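Local coordinates for protein polyketide biosynthesis cytochrome P450 PksS (Bacillus subtilis, PDB 4YZR) that is a haem-dependent cytochrome P450 monooxygenase that acts on dihydrobacillaene in the biosynthesis of the polyketide antibiotic bacillaene, at residues Phe86-Leu92 / Tyr232-Leu237. Residues are numbered along the deposited sequence; the frame is centred on the assembly and turned at random.
Sequences FVSDHML and YSMLFL. With HEM (protoporphyrin IX containing Fe), chain C.
Phe236 forms the apolar centre, its chi1 t rotamer carrying the ring from helix 228-259 toward residues 86-92. The edge of the Phe86 ring meets the face of Phe236 in an offset edge-to-face pair, centroids 5.8 Å apart and planes at 79°. Val87 CG2 lies over the Phe236 ring face, 4.2 Å from its centroid, a CH-pi contact suited to a compact branched side chain. Next along the helix and nearer the haem, Leu237 CD2 packs 3.9 Å from His90 ND1, 4.1 Å from Met91 CG and 3.7 Å from HEM CMD; flexible Met91 touches Met234, SD to CE 3.9 Å. Leu237 CD1 lies over one face of the flat His90 ring, whose ND1 accepts a weak hydrogen bond from Leu92 N (3.2 Å). This is the distal side of a P450 fold: the long helix 228-259 corresponds to helix I, and 86-92 belongs to the B-C loop, which descends to the haem ahead of helix 98-106. The loop leaves a 3-10 segment at 86-87, passes through an extended His90 (phi/psi -69/170) and enters another at 91-92, with His90 and Ser233 CA atoms 4.8 Å apart. Small Ser233 permits this approach, and its OG donates to Phe86 O at 2.8 Å. Outermost, a water donates to both Ser233 OG (2.9 Å) and Asp89 OD2 (2.7 Å), while Asp89 OD1 forms a salt bridge with Lys94.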
loop_
_atom_site.group_PDB
_atom_site.type_symbol
_atom_site.label_atom_id
_atom_site.label_comp_id
_atom_site.label_asym_id
_atom_site.label_seq_id
_atom_site.Cartn_x
_atom_site.Cartn_y
_atom_site.Cartn_z
ATOM N N PHE A 86 8.138 1.835 -18.788
ATOM C CA PHE A 86 8.558 2.220 -17.447
ATOM C C PHE A 86 7.670 1.585 -16.380
ATOM O O PHE A 86 8.128 1.349 -15.251
ATOM C CB PHE A 86 8.703 3.757 -17.336
ATOM C CG PHE A 86 7.400 4.497 -17.274
ATOM C CD1 PHE A 86 6.729 4.657 -16.077
ATOM C CD2 PHE A 86 6.810 5.019 -18.437
ATOM C CE1 PHE A 86 5.555 5.261 -16.028
ATOM C CE2 PHE A 86 5.566 5.634 -18.365
ATOM C CZ PHE A 86 4.931 5.767 -17.146
ATOM N N VAL A 87 6.386 1.339 -16.634
ATOM C CA VAL A 87 5.467 0.827 -15.654
ATOM C C VAL A 87 5.805 -0.547 -15.124
ATOM O O VAL A 87 5.433 -0.856 -14.008
ATOM C CB VAL A 87 3.993 0.774 -16.178
ATOM C CG1 VAL A 87 3.000 -0.025 -15.364
ATOM C CG2 VAL A 87 3.486 2.129 -16.383
ATOM N N SER A 88 6.457 -1.348 -15.924
ATOM C CA SER A 88 6.769 -2.685 -15.439
ATOM C C SER A 88 8.281 -2.896 -15.207
ATOM O O SER A 88 8.689 -4.019 -14.932
ATOM C CB SER A 88 6.202 -3.715 -16.424
ATOM O OG SER A 88 6.913 -3.554 -17.610
ATOM N N ASP A 89 9.087 -1.832 -15.199
ATOM C CA ASP A 89 10.505 -1.897 -15.044
ATOM C C ASP A 89 11.023 -1.279 -13.702
ATOM O O ASP A 89 12.207 -1.096 -13.534
ATOM C CB ASP A 89 11.112 -1.092 -16.163
ATOM C CG ASP A 89 12.379 -1.586 -16.606
ATOM O OD1 ASP A 89 12.481 -2.826 -16.828
ATOM O OD2 ASP A 89 13.273 -0.738 -16.811
ATOM N N HIS A 90 10.123 -0.923 -12.832
ATOM C CA HIS A 90 10.532 -0.433 -11.518
ATOM C C HIS A 90 11.143 -1.542 -10.652
ATOM O O HIS A 90 11.128 -2.716 -10.974
ATOM C CB HIS A 90 9.342 0.221 -10.839
ATOM C CG HIS A 90 8.172 -0.684 -10.706
ATOM N ND1 HIS A 90 8.169 -1.758 -9.868
ATOM C CD2 HIS A 90 7.001 -0.746 -11.360
ATOM C CE1 HIS A 90 7.068 -2.451 -10.011
ATOM N NE2 HIS A 90 6.338 -1.853 -10.919
ATOM N N MET A 91 11.716 -1.132 -9.558
ATOM C CA MET A 91 12.491 -2.023 -8.749
ATOM C C MET A 91 11.726 -3.152 -8.137
ATOM O O MET A 91 12.367 -4.129 -7.699
ATOM C CB MET A 91 13.281 -1.292 -7.679
ATOM C CG MET A 91 12.533 -0.673 -6.630
ATOM S SD MET A 91 13.815 0.260 -5.676
ATOM C CE MET A 91 13.799 -0.508 -4.171
ATOM N N LEU A 92 10.416 -3.014 -7.954
ATOM C CA LEU A 92 9.657 -4.071 -7.378
ATOM C C LEU A 92 9.485 -5.234 -8.383
ATOM O O LEU A 92 9.105 -6.335 -8.011
ATOM C CB LEU A 92 8.374 -3.408 -6.846
ATOM C CG LEU A 92 7.440 -4.355 -6.119
ATOM C CD1 LEU A 92 8.001 -5.105 -4.900
ATOM C CD2 LEU A 92 6.210 -3.524 -5.605
ATOM N N TYR A 232 11.547 7.627 -14.422
ATOM C CA TYR A 232 10.124 7.459 -14.668
ATOM C C TYR A 232 9.612 6.286 -13.844
ATOM O O TYR A 232 8.546 6.381 -13.231
ATOM C CB TYR A 232 9.816 7.164 -16.138
ATOM C CG TYR A 232 10.289 8.245 -17.100
ATOM C CD1 TYR A 232 10.532 9.558 -16.706
ATOM C CD2 TYR A 232 10.501 7.940 -18.436
ATOM C CE1 TYR A 232 10.954 10.567 -17.637
ATOM C CE2 TYR A 232 10.913 8.939 -19.310
ATOM C CZ TYR A 232 11.118 10.191 -18.889
ATOM O OH TYR A 232 11.571 11.128 -19.779
ATOM N N SER A 233 10.284 5.154 -13.909
ATOM C CA SER A 233 9.830 3.963 -13.194
ATOM C C SER A 233 9.768 4.175 -11.692
ATOM O O SER A 233 8.784 3.749 -11.001
ATOM C CB SER A 233 10.755 2.718 -13.467
ATOM O OG SER A 233 10.670 2.361 -14.797
ATOM N N MET A 234 10.783 4.826 -11.129
ATOM C CA MET A 234 10.896 5.030 -9.735
ATOM C C MET A 234 9.796 5.975 -9.265
ATOM O O MET A 234 9.144 5.736 -8.255
ATOM C CB MET A 234 12.254 5.505 -9.335
ATOM C CG MET A 234 12.509 5.524 -7.842
ATOM S SD MET A 234 12.777 3.981 -7.100
ATOM C CE MET A 234 14.439 3.588 -7.626
ATOM N N LEU A 235 9.636 7.097 -9.971
ATOM C CA LEU A 235 8.626 8.092 -9.543
ATOM C C LEU A 235 7.234 7.510 -9.723
ATOM O O LEU A 235 6.342 7.749 -8.885
ATOM C CB LEU A 235 8.800 9.342 -10.357
ATOM C CG LEU A 235 10.044 10.101 -9.929
ATOM C CD1 LEU A 235 10.243 11.230 -10.948
ATOM C CD2 LEU A 235 9.945 10.641 -8.545
ATOM N N PHE A 236 6.997 6.722 -10.761
ATOM C CA PHE A 236 5.751 6.016 -10.944
ATOM C C PHE A 236 5.437 5.145 -9.706
ATOM O O PHE A 236 4.365 5.238 -9.085
ATOM C CB PHE A 236 5.736 5.180 -12.191
ATOM C CG PHE A 236 4.512 4.302 -12.354
ATOM C CD1 PHE A 236 3.283 4.831 -12.675
ATOM C CD2 PHE A 236 4.634 2.944 -12.104
ATOM C CE1 PHE A 236 2.163 3.997 -12.763
ATOM C CE2 PHE A 236 3.497 2.112 -12.225
ATOM C CZ PHE A 236 2.305 2.672 -12.495
ATOM N N LEU A 237 6.408 4.324 -9.334
ATOM C CA LEU A 237 6.185 3.407 -8.222
ATOM C C LEU A 237 5.900 4.153 -6.916
ATOM O O LEU A 237 5.027 3.862 -6.140
ATOM C CB LEU A 237 7.425 2.517 -8.057
ATOM C CG LEU A 237 7.308 1.525 -6.871
ATOM C CD1 LEU A 237 6.063 0.655 -6.924
ATOM C CD2 LEU A 237 8.690 0.822 -6.951
HETATM C CHA HEM C . 6.824 -2.223 -1.358
HETATM C CHB HEM C . 2.940 -2.126 1.515
HETATM C CHC HEM C . 3.095 2.734 1.533
HETATM C CHD HEM C . 6.854 2.587 -1.445
HETATM C C1A HEM C . 5.748 -2.627 -0.602
HETATM C C2A HEM C . 5.337 -3.999 -0.273
HETATM C C3A HEM C . 4.249 -3.949 0.453
HETATM C C4A HEM C . 3.962 -2.536 0.715
HETATM C CMA HEM C . 3.416 -5.079 0.911
HETATM C CAA HEM C . 5.999 -5.257 -0.848
HETATM C CBA HEM C . 5.389 -5.694 -2.100
HETATM C CGA HEM C . 5.942 -7.022 -2.777
HETATM O O1A HEM C . 5.228 -7.400 -3.769
HETATM O O2A HEM C . 6.877 -7.481 -2.235
HETATM C C1B HEM C . 2.635 -0.789 1.762
HETATM C C2B HEM C . 1.612 -0.304 2.629
HETATM C C3B HEM C . 1.616 1.050 2.661
HETATM C C4B HEM C . 2.709 1.434 1.767
HETATM C CMB HEM C . 0.729 -1.213 3.352
HETATM C CAB HEM C . 0.789 2.019 3.359
HETATM C CBB HEM C . 0.116 1.697 4.407
HETATM C C1C HEM C . 4.142 3.173 0.767
HETATM C C2C HEM C . 4.547 4.497 0.499
HETATM C C3C HEM C . 5.642 4.468 -0.366
HETATM C C4C HEM C . 5.863 3.086 -0.652
HETATM C CMC HEM C . 3.934 5.666 1.225
HETATM C CAC HEM C . 6.408 5.575 -0.912
HETATM C CBC HEM C . 5.932 6.752 -1.099
HETATM C C1D HEM C . 7.189 1.282 -1.715
HETATM C C2D HEM C . 8.228 0.868 -2.627
HETATM C C3D HEM C . 8.225 -0.496 -2.575
HETATM C C4D HEM C . 7.182 -0.922 -1.621
HETATM C CMD HEM C . 9.180 1.763 -3.389
HETATM C CAD HEM C . 9.142 -1.447 -3.302
HETATM C CBD HEM C . 10.374 -1.772 -2.517
HETATM C CGD HEM C . 11.427 -2.662 -3.248
HETATM O O1D HEM C . 11.016 -3.283 -4.235
HETATM O O2D HEM C . 12.559 -2.698 -2.728
HETATM N NA HEM C . 4.933 -1.799 0.101
HETATM N NB HEM C . 3.314 0.312 1.294
HETATM N NC HEM C . 4.969 2.331 0.076
HETATM N ND HEM C . 6.548 0.213 -1.135
HETATM FE FE HEM C . 4.996 0.263 0.127
HETATM O O HOH W 1 13.364 1.767 -15.741
#